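Long-range contacts in salicylaldehyde dehydrogenase NahF (Pseudomonas putida, PDB 4JZ6), which probably catalyses the NAD+-dependent oxidation of salicylaldehyde to salicylate, a step in the degradation of naphthalene: residues Ile313-Val318 with Val404-Gly409; Glu326-Gly331 with Asp338-Pro343; Lys358-Lys363 with Ser388-Tyr393; Pro379-Asp384 with Gly399-Val404; Ile392-Thr397 with Ser420-Ser425. All coordinates share one frame; numbering follows the deposited sequence.

Contact 1 (Ile313-Val318 with Val404-Gly409)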
# COMPACT_ATOMS: atom_id res chain seq x y z
N ILE A 313 28.74 -15.75 25.34
CA ILE A 313 29.34 -16.32 24.15
C ILE A 313 30.11 -15.24 23.37
O ILE A 313 30.99 -15.56 22.57
CB ILE A 313 28.23 -17.02 23.31
CG1 ILE A 313 28.70 -18.40 22.85
CG2 ILE A 313 27.71 -16.13 22.17
CD1 ILE A 313 29.26 -19.21 24.00
N ALA A 314 29.80 -13.98 23.66
CA ALA A 314 30.31 -12.82 22.93
C ALA A 314 31.82 -12.78 22.70
O ALA A 314 32.27 -12.67 21.55
CB ALA A 314 29.87 -11.54 23.61
N ASP A 315 32.59 -12.85 23.78
CA ASP A 315 34.05 -12.78 23.68
C ASP A 315 34.62 -13.81 22.72
O ASP A 315 35.51 -13.50 21.92
CB ASP A 315 34.70 -12.95 25.06
CG ASP A 315 34.63 -11.69 25.90
OD1 ASP A 315 34.57 -10.59 25.32
OD2 ASP A 315 34.64 -11.81 27.15
N GLU A 316 34.11 -15.04 22.79
CA GLU A 316 34.60 -16.10 21.92
C GLU A 316 34.18 -15.84 20.48
O GLU A 316 35.00 -15.94 19.57
CB GLU A 316 34.06 -17.45 22.38
CG GLU A 316 34.49 -18.63 21.52
CD GLU A 316 33.79 -19.92 21.92
OE1 GLU A 316 33.10 -19.94 22.97
OE2 GLU A 316 33.92 -20.92 21.18
N PHE A 317 32.91 -15.49 20.29
CA PHE A 317 32.38 -15.21 18.96
C PHE A 317 33.09 -14.04 18.30
O PHE A 317 33.44 -14.11 17.11
CB PHE A 317 30.88 -14.92 19.03
CG PHE A 317 30.32 -14.39 17.74
CD1 PHE A 317 29.92 -15.26 16.74
CD2 PHE A 317 30.19 -13.02 17.53
CE1 PHE A 317 29.40 -14.77 15.55
CE2 PHE A 317 29.68 -12.53 16.35
CZ PHE A 317 29.28 -13.40 15.36
N VAL A 318 33.29 -12.97 19.05
CA VAL A 318 33.95 -11.78 18.53
C VAL A 318 35.38 -12.10 18.10
O VAL A 318 35.85 -11.63 17.07
CB VAL A 318 33.94 -10.61 19.55
CG1 VAL A 318 34.84 -9.47 19.10
CG2 VAL A 318 32.52 -10.10 19.76
N VAL A 404 28.81 -4.82 17.05
CA VAL A 404 28.42 -5.88 17.97
C VAL A 404 27.70 -5.29 19.18
O VAL A 404 28.24 -4.45 19.90
CB VAL A 404 29.65 -6.67 18.48
CG1 VAL A 404 29.20 -7.92 19.20
CG2 VAL A 404 30.55 -7.03 17.32
N ILE A 405 26.46 -5.73 19.39
CA ILE A 405 25.74 -5.37 20.61
C ILE A 405 25.58 -6.62 21.47
O ILE A 405 25.01 -7.62 21.03
CB ILE A 405 24.35 -4.80 20.31
CG1 ILE A 405 24.45 -3.68 19.27
CG2 ILE A 405 23.72 -4.29 21.59
CD1 ILE A 405 23.13 -3.31 18.64
N ARG A 406 26.12 -6.56 22.68
CA ARG A 406 26.04 -7.69 23.59
C ARG A 406 24.75 -7.63 24.38
O ARG A 406 24.24 -6.54 24.67
CB ARG A 406 27.25 -7.70 24.52
CG ARG A 406 28.56 -8.02 23.82
CD ARG A 406 29.75 -7.50 24.59
NE ARG A 406 31.00 -7.81 23.90
CZ ARG A 406 31.89 -8.71 24.32
NH1 ARG A 406 33.00 -8.91 23.62
NH2 ARG A 406 31.68 -9.39 25.45
N CYS A 407 24.21 -8.79 24.73
CA CYS A 407 22.96 -8.86 25.47
C CYS A 407 22.93 -10.05 26.39
O CYS A 407 23.74 -10.97 26.26
CB CYS A 407 21.77 -8.94 24.51
SG CYS A 407 21.63 -10.50 23.60
N LYS A 408 21.99 -10.04 27.33
CA LYS A 408 21.81 -11.14 28.25
C LYS A 408 20.41 -11.73 28.11
O LYS A 408 19.43 -11.14 28.57
CB LYS A 408 22.05 -10.69 29.70
CG LYS A 408 23.53 -10.60 30.06
CD LYS A 408 23.81 -9.41 30.98
CE LYS A 408 25.30 -9.26 31.26
NZ LYS A 408 25.61 -8.10 32.13
N GLY A 409 20.32 -12.88 27.47
CA GLY A 409 19.07 -13.62 27.46
C GLY A 409 18.24 -13.44 26.20
O GLY A 409 18.41 -12.49 25.43
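Arg406 reaches from strand 401-407 to Asp315 on helix 311-327 and joins it in a salt bridge. Both terminal nitrogens converge on a single oxygen: Arg406 NH1 donates to Asp315 OD1 at 2.9 Å, and Arg406 NH2 donates to the same OD1 at 3.1 Å. OD1 lies close to the guanidinium plane, but the carboxylate is turned 60° against it, and both donors arrive from one face of the acid. NH1 makes the straighter bond (152° at the hydrogen); NH2 comes from above the carboxylate plane. Asp315 CB starts away from the strand, and only the end of the side chain comes back to meet the arginine. NH1 also forms a salt bridge with Asp384 on the adjoining strand 381-384, so NH1 is shared by two acids, which would be expected to stabilise the positive charge.

The elements joined are a strand of the seven-stranded mixed sheet and a helix lying on it. Helix 311-327 follows strand 306-310, the parallel neighbour of 401-407, and its axis runs nearly antiparallel to the strand (155°) at 9.7 Å.

Van der Waals packing accompanies the salt bridge. Ala314 CB sits over one face of the guanidinium, displaced toward its rim, 3.4 Å from Arg406 NH2, and it also meets the arginine stem at Arg406 CG (3.8 Å). One turn further along the helix, Val318 CG2 touches Val404 CG1 at 4.0 Å, the Val404 branch that stands anti to its backbone N. The same Val318 methyl lies 4.1 Å from Arg406 NH1, and Val404 also touches Val309 of strand 306-310.

Contact 2 (Glu326-Gly331 with Asp338-Pro343); sequences ERLSVG and DCIIGP
Ser329 O is gripped by two successive amides of the facing segment. Ile341 N donates to Ser329 O at 2.9 Å in an almost linear bond (176°), approaching nearly along the C=O axis, while Ile340 N reaches Ser329 O at 3.1 Å from above the carbonyl plane and with a more bent geometry (139°). In return Gly331 N donates to Ile341 O at 3.2 Å. Val330 and Ile341 thereby form a single beta bridge without growing into a sheet, and Val330 CG2 rests against Ile341 CB at 4.2 Å.

Gly331 O takes a CA-H...O contact from Gly342 CA at 3.2 Å, nearly straight at the hydrogen. Cys339 SG packs on the backbone of Gly331, 3.4 Å from Gly331 C.

At the other end Leu328 and Ile340 cross at about a right angle, with Leu328 CD1 4.1 Å from Ile340 CG2, and Phe500 of the second subunit packs on both. Leu328 and Ile341 also meet Phe294 of helix 282-294.

The polar bonding across the contact runs entirely between backbone groups. It therefore pins the course of the main chain where the loop leaves helix 311-327 and turns back, and the side chains add apolar packing that extends to the dimer partner.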
# COMPACT_ATOMS: atom_id res chain seq x y z
N GLU A 326 39.81 -9.99 9.46
CA GLU A 326 41.13 -9.45 9.16
C GLU A 326 41.75 -10.09 7.91
O GLU A 326 42.41 -9.42 7.12
CB GLU A 326 42.08 -9.63 10.34
CG GLU A 326 41.84 -8.67 11.50
CD GLU A 326 42.65 -9.04 12.73
OE1 GLU A 326 43.18 -10.17 12.77
OE2 GLU A 326 42.75 -8.20 13.65
N ARG A 327 41.51 -11.39 7.75
CA ARG A 327 42.07 -12.16 6.63
C ARG A 327 41.44 -11.83 5.27
O ARG A 327 41.99 -12.20 4.23
CB ARG A 327 41.96 -13.67 6.90
CG ARG A 327 42.81 -14.21 8.05
CD ARG A 327 43.40 -15.58 7.69
NE ARG A 327 43.12 -16.65 8.66
CZ ARG A 327 42.16 -17.56 8.53
NH1 ARG A 327 42.00 -18.49 9.46
NH2 ARG A 327 41.35 -17.55 7.47
N LEU A 328 40.30 -11.13 5.27
CA LEU A 328 39.59 -10.82 4.03
C LEU A 328 40.38 -9.90 3.10
O LEU A 328 41.05 -8.97 3.55
CB LEU A 328 38.23 -10.18 4.35
CG LEU A 328 37.14 -11.05 4.99
CD1 LEU A 328 35.83 -10.28 5.11
CD2 LEU A 328 36.94 -12.31 4.20
N SER A 329 40.27 -10.16 1.80
CA SER A 329 41.02 -9.41 0.78
C SER A 329 40.42 -8.05 0.48
O SER A 329 39.21 -7.92 0.27
CB SER A 329 41.09 -10.21 -0.52
OG SER A 329 41.70 -11.47 -0.30
N VAL A 330 41.27 -7.03 0.46
CA VAL A 330 40.84 -5.68 0.08
C VAL A 330 41.49 -5.30 -1.25
O VAL A 330 42.65 -5.61 -1.49
CB VAL A 330 41.24 -4.64 1.15
CG1 VAL A 330 40.58 -3.30 0.85
CG2 VAL A 330 40.86 -5.12 2.54
N GLY A 331 40.72 -4.64 -2.11
CA GLY A 331 41.26 -4.21 -3.39
C GLY A 331 40.21 -3.69 -4.35
O GLY A 331 39.06 -3.50 -3.98
N ASP A 338 39.37 -11.48 -6.83
CA ASP A 338 39.32 -12.02 -5.47
C ASP A 338 39.20 -10.96 -4.38
O ASP A 338 39.47 -11.23 -3.21
CB ASP A 338 40.54 -12.92 -5.21
CG ASP A 338 40.49 -14.20 -6.01
OD1 ASP A 338 41.49 -14.51 -6.69
OD2 ASP A 338 39.45 -14.90 -5.96
N CYS A 339 38.79 -9.76 -4.75
CA CYS A 339 38.54 -8.73 -3.77
C CYS A 339 37.22 -9.02 -3.07
O CYS A 339 36.18 -9.16 -3.71
CB CYS A 339 38.48 -7.36 -4.44
SG CYS A 339 39.98 -6.93 -5.31
N ILE A 340 37.26 -9.12 -1.75
CA ILE A 340 36.04 -9.23 -0.97
C ILE A 340 35.55 -7.83 -0.65
O ILE A 340 34.38 -7.50 -0.83
CB ILE A 340 36.25 -10.04 0.32
CG1 ILE A 340 36.89 -11.39 0.01
CG2 ILE A 340 34.93 -10.21 1.07
CD1 ILE A 340 36.12 -12.22 -0.99
N ILE A 341 36.48 -6.99 -0.21
CA ILE A 341 36.16 -5.60 0.12
C ILE A 341 36.62 -4.66 -1.00
O ILE A 341 37.76 -4.20 -1.02
CB ILE A 341 36.83 -5.16 1.44
CG1 ILE A 341 36.72 -6.27 2.50
CG2 ILE A 341 36.21 -3.86 1.95
CD1 ILE A 341 35.34 -6.48 3.03
N GLY A 342 35.72 -4.39 -1.94
CA GLY A 342 36.01 -3.43 -3.00
C GLY A 342 35.87 -2.01 -2.50
O GLY A 342 35.61 -1.78 -1.33
N PRO A 343 36.09 -1.03 -3.40
CA PRO A 343 35.88 0.36 -2.97
C PRO A 343 34.40 0.67 -2.82
O PRO A 343 33.57 0.05 -3.47
CB PRO A 343 36.49 1.17 -4.13
CG PRO A 343 36.42 0.25 -5.31
CD PRO A 343 36.65 -1.12 -4.75

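Contact 3 (Lys358-Lys363 with Ser388-Tyr393)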
# COMPACT_ATOMS: atom_id res chain seq x y z
N LYS A 358 33.33 8.13 14.77
CA LYS A 358 33.83 8.99 15.85
C LYS A 358 32.86 9.02 17.02
O LYS A 358 33.26 8.90 18.17
CB LYS A 358 34.08 10.41 15.35
CG LYS A 358 34.61 11.34 16.44
CD LYS A 358 34.62 12.81 16.03
CE LYS A 358 35.21 13.69 17.14
NZ LYS A 358 35.18 15.15 16.82
N ASP A 359 31.57 9.18 16.71
CA ASP A 359 30.54 9.25 17.74
C ASP A 359 30.54 8.01 18.62
O ASP A 359 30.56 8.11 19.85
CB ASP A 359 29.16 9.45 17.11
CG ASP A 359 28.04 9.38 18.14
OD1 ASP A 359 27.70 10.43 18.72
OD2 ASP A 359 27.52 8.27 18.36
N ALA A 360 30.52 6.84 17.98
CA ALA A 360 30.59 5.57 18.69
C ALA A 360 31.86 5.48 19.52
O ALA A 360 31.82 5.13 20.70
CB ALA A 360 30.52 4.41 17.71
N ILE A 361 32.99 5.81 18.90
CA ILE A 361 34.29 5.68 19.56
C ILE A 361 34.45 6.63 20.76
O ILE A 361 35.09 6.28 21.76
CB ILE A 361 35.45 5.82 18.53
CG1 ILE A 361 36.44 4.68 18.71
CG2 ILE A 361 36.15 7.17 18.61
CD1 ILE A 361 35.77 3.34 18.67
N ASP A 362 33.85 7.82 20.67
CA ASP A 362 33.92 8.79 21.76
C ASP A 362 33.02 8.37 22.92
O ASP A 362 33.21 8.83 24.04
CB ASP A 362 33.51 10.18 21.27
CG ASP A 362 34.56 10.83 20.39
OD1 ASP A 362 35.75 10.46 20.51
OD2 ASP A 362 34.20 11.71 19.58
N LYS A 363 32.06 7.50 22.63
CA LYS A 363 31.10 7.04 23.64
C LYS A 363 31.41 5.65 24.16
O LYS A 363 30.52 4.97 24.67
CB LYS A 363 29.67 7.08 23.08
CG LYS A 363 29.15 8.48 22.81
CD LYS A 363 27.75 8.44 22.24
CE LYS A 363 27.22 9.85 21.98
NZ LYS A 363 25.84 9.83 21.44
N SER A 388 23.10 1.79 23.06
CA SER A 388 21.95 2.47 22.48
C SER A 388 22.08 4.00 22.37
O SER A 388 21.26 4.64 21.71
CB SER A 388 20.67 2.10 23.23
OG SER A 388 20.88 2.12 24.64
N ASP A 389 23.10 4.57 23.00
CA ASP A 389 23.29 6.02 22.94
C ASP A 389 24.17 6.44 21.76
O ASP A 389 24.29 7.63 21.46
CB ASP A 389 23.88 6.55 24.26
CG ASP A 389 25.32 6.10 24.48
OD1 ASP A 389 25.69 5.01 24.00
OD2 ASP A 389 26.07 6.85 25.14
N MET A 390 24.77 5.47 21.10
CA MET A 390 25.61 5.74 19.93
C MET A 390 24.75 5.79 18.67
O MET A 390 23.82 4.99 18.52
CB MET A 390 26.68 4.66 19.79
CG MET A 390 27.56 4.50 21.02
SD MET A 390 28.55 3.00 20.96
CE MET A 390 29.17 2.93 22.63
N ARG A 391 25.05 6.73 17.78
CA ARG A 391 24.32 6.85 16.53
C ARG A 391 24.39 5.55 15.72
O ARG A 391 23.39 5.11 15.16
CB ARG A 391 24.85 8.01 15.69
CG ARG A 391 24.70 9.38 16.34
CD ARG A 391 25.32 10.45 15.45
NE ARG A 391 24.81 10.36 14.08
CZ ARG A 391 25.43 10.86 13.02
NH1 ARG A 391 26.60 11.48 13.15
NH2 ARG A 391 24.89 10.72 11.81
N ILE A 392 25.57 4.94 15.68
CA ILE A 392 25.80 3.74 14.88
C ILE A 392 25.01 2.52 15.38
O ILE A 392 24.87 1.52 14.67
CB ILE A 392 27.31 3.40 14.75
CG1 ILE A 392 27.57 2.59 13.48
CG2 ILE A 392 27.80 2.68 15.99
CD1 ILE A 392 29.04 2.43 13.15
N TYR A 393 24.47 2.62 16.60
CA TYR A 393 23.59 1.59 17.15
C TYR A 393 22.42 1.25 16.22
O TYR A 393 22.07 0.08 16.06
CB TYR A 393 23.08 2.05 18.52
CG TYR A 393 22.18 1.09 19.26
CD1 TYR A 393 20.80 1.25 19.26
CD2 TYR A 393 22.71 0.04 20.01
CE1 TYR A 393 19.97 0.40 19.96
CE2 TYR A 393 21.89 -0.82 20.72
CZ TYR A 393 20.52 -0.64 20.69
OH TYR A 393 19.70 -1.50 21.40
O HOH W 1 27.93 6.07 16.81
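The last turn of helix 349-362 meets an irregular loop whose residues 391-393 take helical backbone angles without regular helical bonding, Ala360 and Met390 lying 5.1 Å apart at their CA atoms. Asp359 holds that loop through one oxygen. Arg391 N donates to Asp359 OD2 at 3.0 Å (167°) from above the carboxylate plane, and water 1 donates to OD2 while accepting from Ile392 N, carrying the grip to the next amide. The stem of Arg391 crosses Asp359 at about a right angle before its guanidinium goes to Glu395.

Lys363 runs fully extended past Asp389 in the opposite direction, and Lys363 NZ donates to Asp389 O at 2.7 Å. It also makes a weak salt bridge back to Asp359 OD1, 3.3 Å from Lys363 NZ, which ties the two polar groups together.

The apolar part centres on Ala360, whose CB meets Ile392 CG2 at 3.7 Å and Met390 SD at 4.1 Å. Separately, Met390, extended beyond CG, lays CE against a backbone carbonyl at the helix end, 3.2 Å from Lys363 O.

Ile392 also packs on Leu356 of the same helix and on Ile401 and Val403 of strand 401-407. The loop is thus wedged between helix 349-362 and the sheet.

Contact 4 (Pro379-Asp384 with Gly399-Val404); sequences PATILD and GPITVV
Leu383, Val404 and Thr381 bury more of their surface here than most of their neighbours, and each combines backbone bonding with side-chain packing. Leu383 bonds through both its backbone groups: Leu383 N donates to Thr402 O at 3.0 Å, and Leu383 O receives Val404 N at 2.7 Å. Its side chain crosses that of Ile401, with Leu383 CD1 4.1 Å from Ile401 CD1.

Thr381 does the same two residues earlier, Thr381 N donating to Pro400 O at 2.9 Å and Thr381 O accepting from Thr402 N at 3.1 Å. The two beta-branched chains of Thr381 and Ile401 lie side by side and point the same way, Ile401 CG1 coming within 3.9 Å of Thr381 CB because it stands anti to its own backbone N (chi1 -176°).

These are neighbouring parallel strands, 20° apart, in the mixed seven-stranded sheet, joined by a loop that contains no helix. Thr381, Leu383, Ile401 and Val403 line the face toward Ile392; Ile382 and Thr402 are on the other, where helix 311-327 packs on Ile382.

Val404 turns a methyl to that second face, Val404 CG2 meeting Ile382 CG2 at 3.7 Å, while its CB lies 3.7 Å from Asp384 OD1, part of the carboxylate whose OD2 forms a salt bridge with Arg406. At the start of the pairing an inverse gamma turn centred on Pro400, closed by Ile401 N bonding to Gly399 O, leads into strand 401-407.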
# COMPACT_ATOMS: atom_id res chain seq x y z
N PRO A 379 39.13 -0.27 5.42
CA PRO A 379 39.37 -1.67 5.79
C PRO A 379 38.14 -2.26 6.45
O PRO A 379 37.31 -1.51 6.97
CB PRO A 379 40.51 -1.57 6.80
CG PRO A 379 40.46 -0.18 7.33
CD PRO A 379 39.96 0.67 6.20
N ALA A 380 38.00 -3.58 6.41
CA ALA A 380 36.91 -4.25 7.11
C ALA A 380 36.99 -3.91 8.59
O ALA A 380 38.01 -4.13 9.23
CB ALA A 380 36.97 -5.74 6.90
N THR A 381 35.91 -3.35 9.12
CA THR A 381 35.91 -2.81 10.48
C THR A 381 34.78 -3.40 11.34
O THR A 381 33.64 -3.48 10.90
CB THR A 381 35.79 -1.27 10.44
OG1 THR A 381 36.85 -0.73 9.64
CG2 THR A 381 35.89 -0.69 11.84
N ILE A 382 35.12 -3.81 12.56
CA ILE A 382 34.12 -4.27 13.52
C ILE A 382 34.23 -3.48 14.82
O ILE A 382 35.31 -3.36 15.40
CB ILE A 382 34.29 -5.77 13.85
CG1 ILE A 382 34.29 -6.62 12.58
CG2 ILE A 382 33.19 -6.24 14.78
CD1 ILE A 382 34.70 -8.06 12.83
N LEU A 383 33.10 -2.93 15.28
CA LEU A 383 33.06 -2.22 16.56
C LEU A 383 32.33 -3.09 17.58
O LEU A 383 31.27 -3.64 17.30
CB LEU A 383 32.37 -0.86 16.41
CG LEU A 383 32.97 0.10 15.39
CD1 LEU A 383 32.18 1.40 15.32
CD2 LEU A 383 34.40 0.38 15.73
N ASP A 384 32.93 -3.21 18.77
CA ASP A 384 32.36 -4.01 19.85
C ASP A 384 31.88 -3.12 20.99
O ASP A 384 32.31 -1.96 21.10
CB ASP A 384 33.40 -5.00 20.38
CG ASP A 384 32.79 -6.10 21.23
OD1 ASP A 384 31.58 -6.04 21.52
OD2 ASP A 384 33.53 -7.03 21.62
N GLY A 399 28.66 0.48 4.29
CA GLY A 399 30.09 0.25 4.19
C GLY A 399 30.56 -1.04 4.83
O GLY A 399 29.78 -1.74 5.48
N PRO A 400 31.85 -1.38 4.63
CA PRO A 400 32.49 -2.56 5.21
C PRO A 400 32.76 -2.36 6.71
O PRO A 400 33.89 -2.52 7.18
CB PRO A 400 33.81 -2.64 4.44
CG PRO A 400 34.12 -1.23 4.09
CD PRO A 400 32.78 -0.60 3.80
N ILE A 401 31.71 -2.01 7.44
CA ILE A 401 31.78 -1.85 8.88
C ILE A 401 30.52 -2.47 9.47
O ILE A 401 29.47 -2.49 8.82
CB ILE A 401 31.91 -0.36 9.28
CG1 ILE A 401 32.07 -0.21 10.80
CG2 ILE A 401 30.72 0.44 8.79
CD1 ILE A 401 32.25 1.22 11.27
N THR A 402 30.63 -3.00 10.68
CA THR A 402 29.49 -3.60 11.37
C THR A 402 29.69 -3.54 12.89
O THR A 402 30.83 -3.43 13.37
CB THR A 402 29.25 -5.04 10.88
OG1 THR A 402 27.92 -5.45 11.23
CG2 THR A 402 30.26 -6.01 11.48
N VAL A 403 28.59 -3.60 13.64
CA VAL A 403 28.65 -3.41 15.09
C VAL A 403 28.17 -4.62 15.90
O VAL A 403 27.25 -5.34 15.50
CB VAL A 403 27.86 -2.16 15.54
CG1 VAL A 403 28.37 -0.93 14.82
CG2 VAL A 403 26.37 -2.34 15.31
N VAL A 404 28.81 -4.82 17.05
CA VAL A 404 28.42 -5.88 17.97
C VAL A 404 27.70 -5.29 19.18
O VAL A 404 28.24 -4.45 19.90
CB VAL A 404 29.65 -6.67 18.48
CG1 VAL A 404 29.20 -7.92 19.20
CG2 VAL A 404 30.55 -7.03 17.32

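Contact 5 (Ile392-Thr397 with Ser420-Ser425); sequences IYDEET and SVYGLS
Asp394 faces Ser420 and Val421 with its carboxylate spread so that each oxygen takes one donor. Ser420 OG donates to Asp394 OD1 at 2.7 Å and Val421 N to Asp394 OD2 at 2.7 Å (153°), both on the syn lone pairs. With CG anti to the backbone N (chi1 -163°), Asp394 has CG set toward the facing loop. Ser420 OG in turn accepts from Tyr422 N at 3.0 Å, an ST turn, so one hydroxyl both gives to the aspartate and holds its own loop.

The Tyr422 ring is turned edge-on to the same residue: Asp394 O lies in its plane, 3.5 Å from Tyr422 CE2. Val421 CG1 sits over one ring face, toward the rim. Further along, Glu396, extended beyond CG, passes the phenol, with Glu396 CB 4.1 Å from Tyr422 OH. Water 2 donates to Glu396 OE2 and has a weak link to the phenol oxygen, while OE1 accepts from Gly270 N.

Glu395 and Glu396 open the Glu-Glu-X-Phe-Gly-Pro motif familiar in aldehyde dehydrogenases, and the Glu396 side chain is about 7 Å from bound salicylaldehyde. The contact joins the loop leading into strand 401-407 to the loop between helix 410-418 and strand 425-429, with Tyr393 packed on Ile405 alongside.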
# COMPACT_ATOMS: atom_id res chain seq x y z
N ILE A 392 25.57 4.94 15.68
CA ILE A 392 25.80 3.74 14.88
C ILE A 392 25.01 2.52 15.38
O ILE A 392 24.87 1.52 14.67
CB ILE A 392 27.31 3.40 14.75
CG1 ILE A 392 27.57 2.59 13.48
CG2 ILE A 392 27.80 2.68 15.99
CD1 ILE A 392 29.04 2.43 13.15
N TYR A 393 24.47 2.62 16.60
CA TYR A 393 23.59 1.59 17.15
C TYR A 393 22.42 1.25 16.22
O TYR A 393 22.07 0.08 16.06
CB TYR A 393 23.08 2.05 18.52
CG TYR A 393 22.18 1.09 19.26
CD1 TYR A 393 20.80 1.25 19.26
CD2 TYR A 393 22.71 0.04 20.01
CE1 TYR A 393 19.97 0.40 19.96
CE2 TYR A 393 21.89 -0.82 20.72
CZ TYR A 393 20.52 -0.64 20.69
OH TYR A 393 19.70 -1.50 21.40
N ASP A 394 21.82 2.25 15.60
CA ASP A 394 20.68 1.98 14.74
C ASP A 394 20.72 2.71 13.40
O ASP A 394 19.94 2.42 12.50
CB ASP A 394 19.36 2.27 15.46
CG ASP A 394 18.17 1.63 14.78
OD1 ASP A 394 18.33 0.52 14.21
OD2 ASP A 394 17.06 2.23 14.80
N GLU A 395 21.64 3.67 13.25
CA GLU A 395 21.79 4.35 11.97
C GLU A 395 22.45 3.44 10.94
O GLU A 395 23.48 2.83 11.21
CB GLU A 395 22.60 5.63 12.14
CG GLU A 395 21.84 6.90 11.82
CD GLU A 395 22.39 8.11 12.54
OE1 GLU A 395 23.13 8.90 11.90
OE2 GLU A 395 22.10 8.28 13.74
N GLU A 396 21.84 3.35 9.76
CA GLU A 396 22.40 2.53 8.69
C GLU A 396 23.73 3.09 8.21
O GLU A 396 23.86 4.29 8.01
CB GLU A 396 21.41 2.44 7.52
CG GLU A 396 21.81 1.43 6.46
CD GLU A 396 20.77 1.29 5.36
OE1 GLU A 396 20.63 0.17 4.83
OE2 GLU A 396 20.10 2.29 5.03
N THR A 397 24.71 2.21 8.04
CA THR A 397 26.03 2.62 7.58
C THR A 397 26.41 1.80 6.35
O THR A 397 26.76 0.63 6.45
CB THR A 397 27.09 2.40 8.67
OG1 THR A 397 27.30 1.00 8.87
CG2 THR A 397 26.65 3.04 9.99
N SER A 420 15.12 -1.48 16.73
CA SER A 420 15.57 -0.82 15.51
C SER A 420 14.41 -0.09 14.86
O SER A 420 13.26 -0.50 14.96
CB SER A 420 16.15 -1.84 14.52
OG SER A 420 16.51 -1.20 13.31
N VAL A 421 14.73 0.99 14.17
CA VAL A 421 13.73 1.75 13.43
C VAL A 421 13.47 1.08 12.08
O VAL A 421 12.52 1.42 11.38
CB VAL A 421 14.19 3.22 13.24
CG1 VAL A 421 15.08 3.36 12.01
CG2 VAL A 421 12.99 4.13 13.17
N TYR A 422 14.31 0.11 11.74
CA TYR A 422 14.17 -0.65 10.50
C TYR A 422 13.71 -2.08 10.78
O TYR A 422 13.66 -2.51 11.93
CB TYR A 422 15.50 -0.73 9.75
CG TYR A 422 16.11 0.60 9.40
CD1 TYR A 422 15.61 1.36 8.34
CD2 TYR A 422 17.21 1.10 10.10
CE1 TYR A 422 16.18 2.58 8.00
CE2 TYR A 422 17.78 2.32 9.76
CZ TYR A 422 17.26 3.05 8.72
OH TYR A 422 17.82 4.26 8.38
N GLY A 423 13.41 -2.81 9.71
CA GLY A 423 12.98 -4.19 9.82
C GLY A 423 13.00 -4.90 8.48
O GLY A 423 11.97 -5.38 8.01
N LEU A 424 14.18 -4.97 7.87
CA LEU A 424 14.32 -5.60 6.55
C LEU A 424 14.61 -7.09 6.67
O LEU A 424 13.72 -7.93 6.46
CB LEU A 424 15.43 -4.91 5.74
CG LEU A 424 15.72 -5.49 4.34
CD1 LEU A 424 14.43 -5.66 3.53
CD2 LEU A 424 16.72 -4.63 3.58
N SER A 425 15.85 -7.43 6.99
CA SER A 425 16.26 -8.82 7.07
C SER A 425 16.89 -9.10 8.43
O SER A 425 17.26 -8.18 9.15
CB SER A 425 17.23 -9.15 5.95
OG SER A 425 17.38 -10.55 5.81
O HOH W 2 18.04 4.56 4.94

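Overall arrangement
From the N terminus, contact 1 opens on helix 311-327 and closes only at strand 401-407, enclosing contacts 2, 3 and 4. Contact 2, starting at the end of that helix, closes a short loop before contact 3 opens. Contacts 3 and 4 cross: 358-363 waits for 388-393, while 379-384 pairs with 399-404 beyond it. Contact 5 begins where contact 3 ends, sharing Ile392 and Tyr393, and crosses contacts 1 and 4 to reach 420-425. Contacts 1 and 4 share Val404; Ile341 of contact 2 packs on Pro400 of contact 4. Together they bring helix 311-327 onto one face of the seven-stranded sheet and helix 349-362, with the loop around Ile392, onto the other.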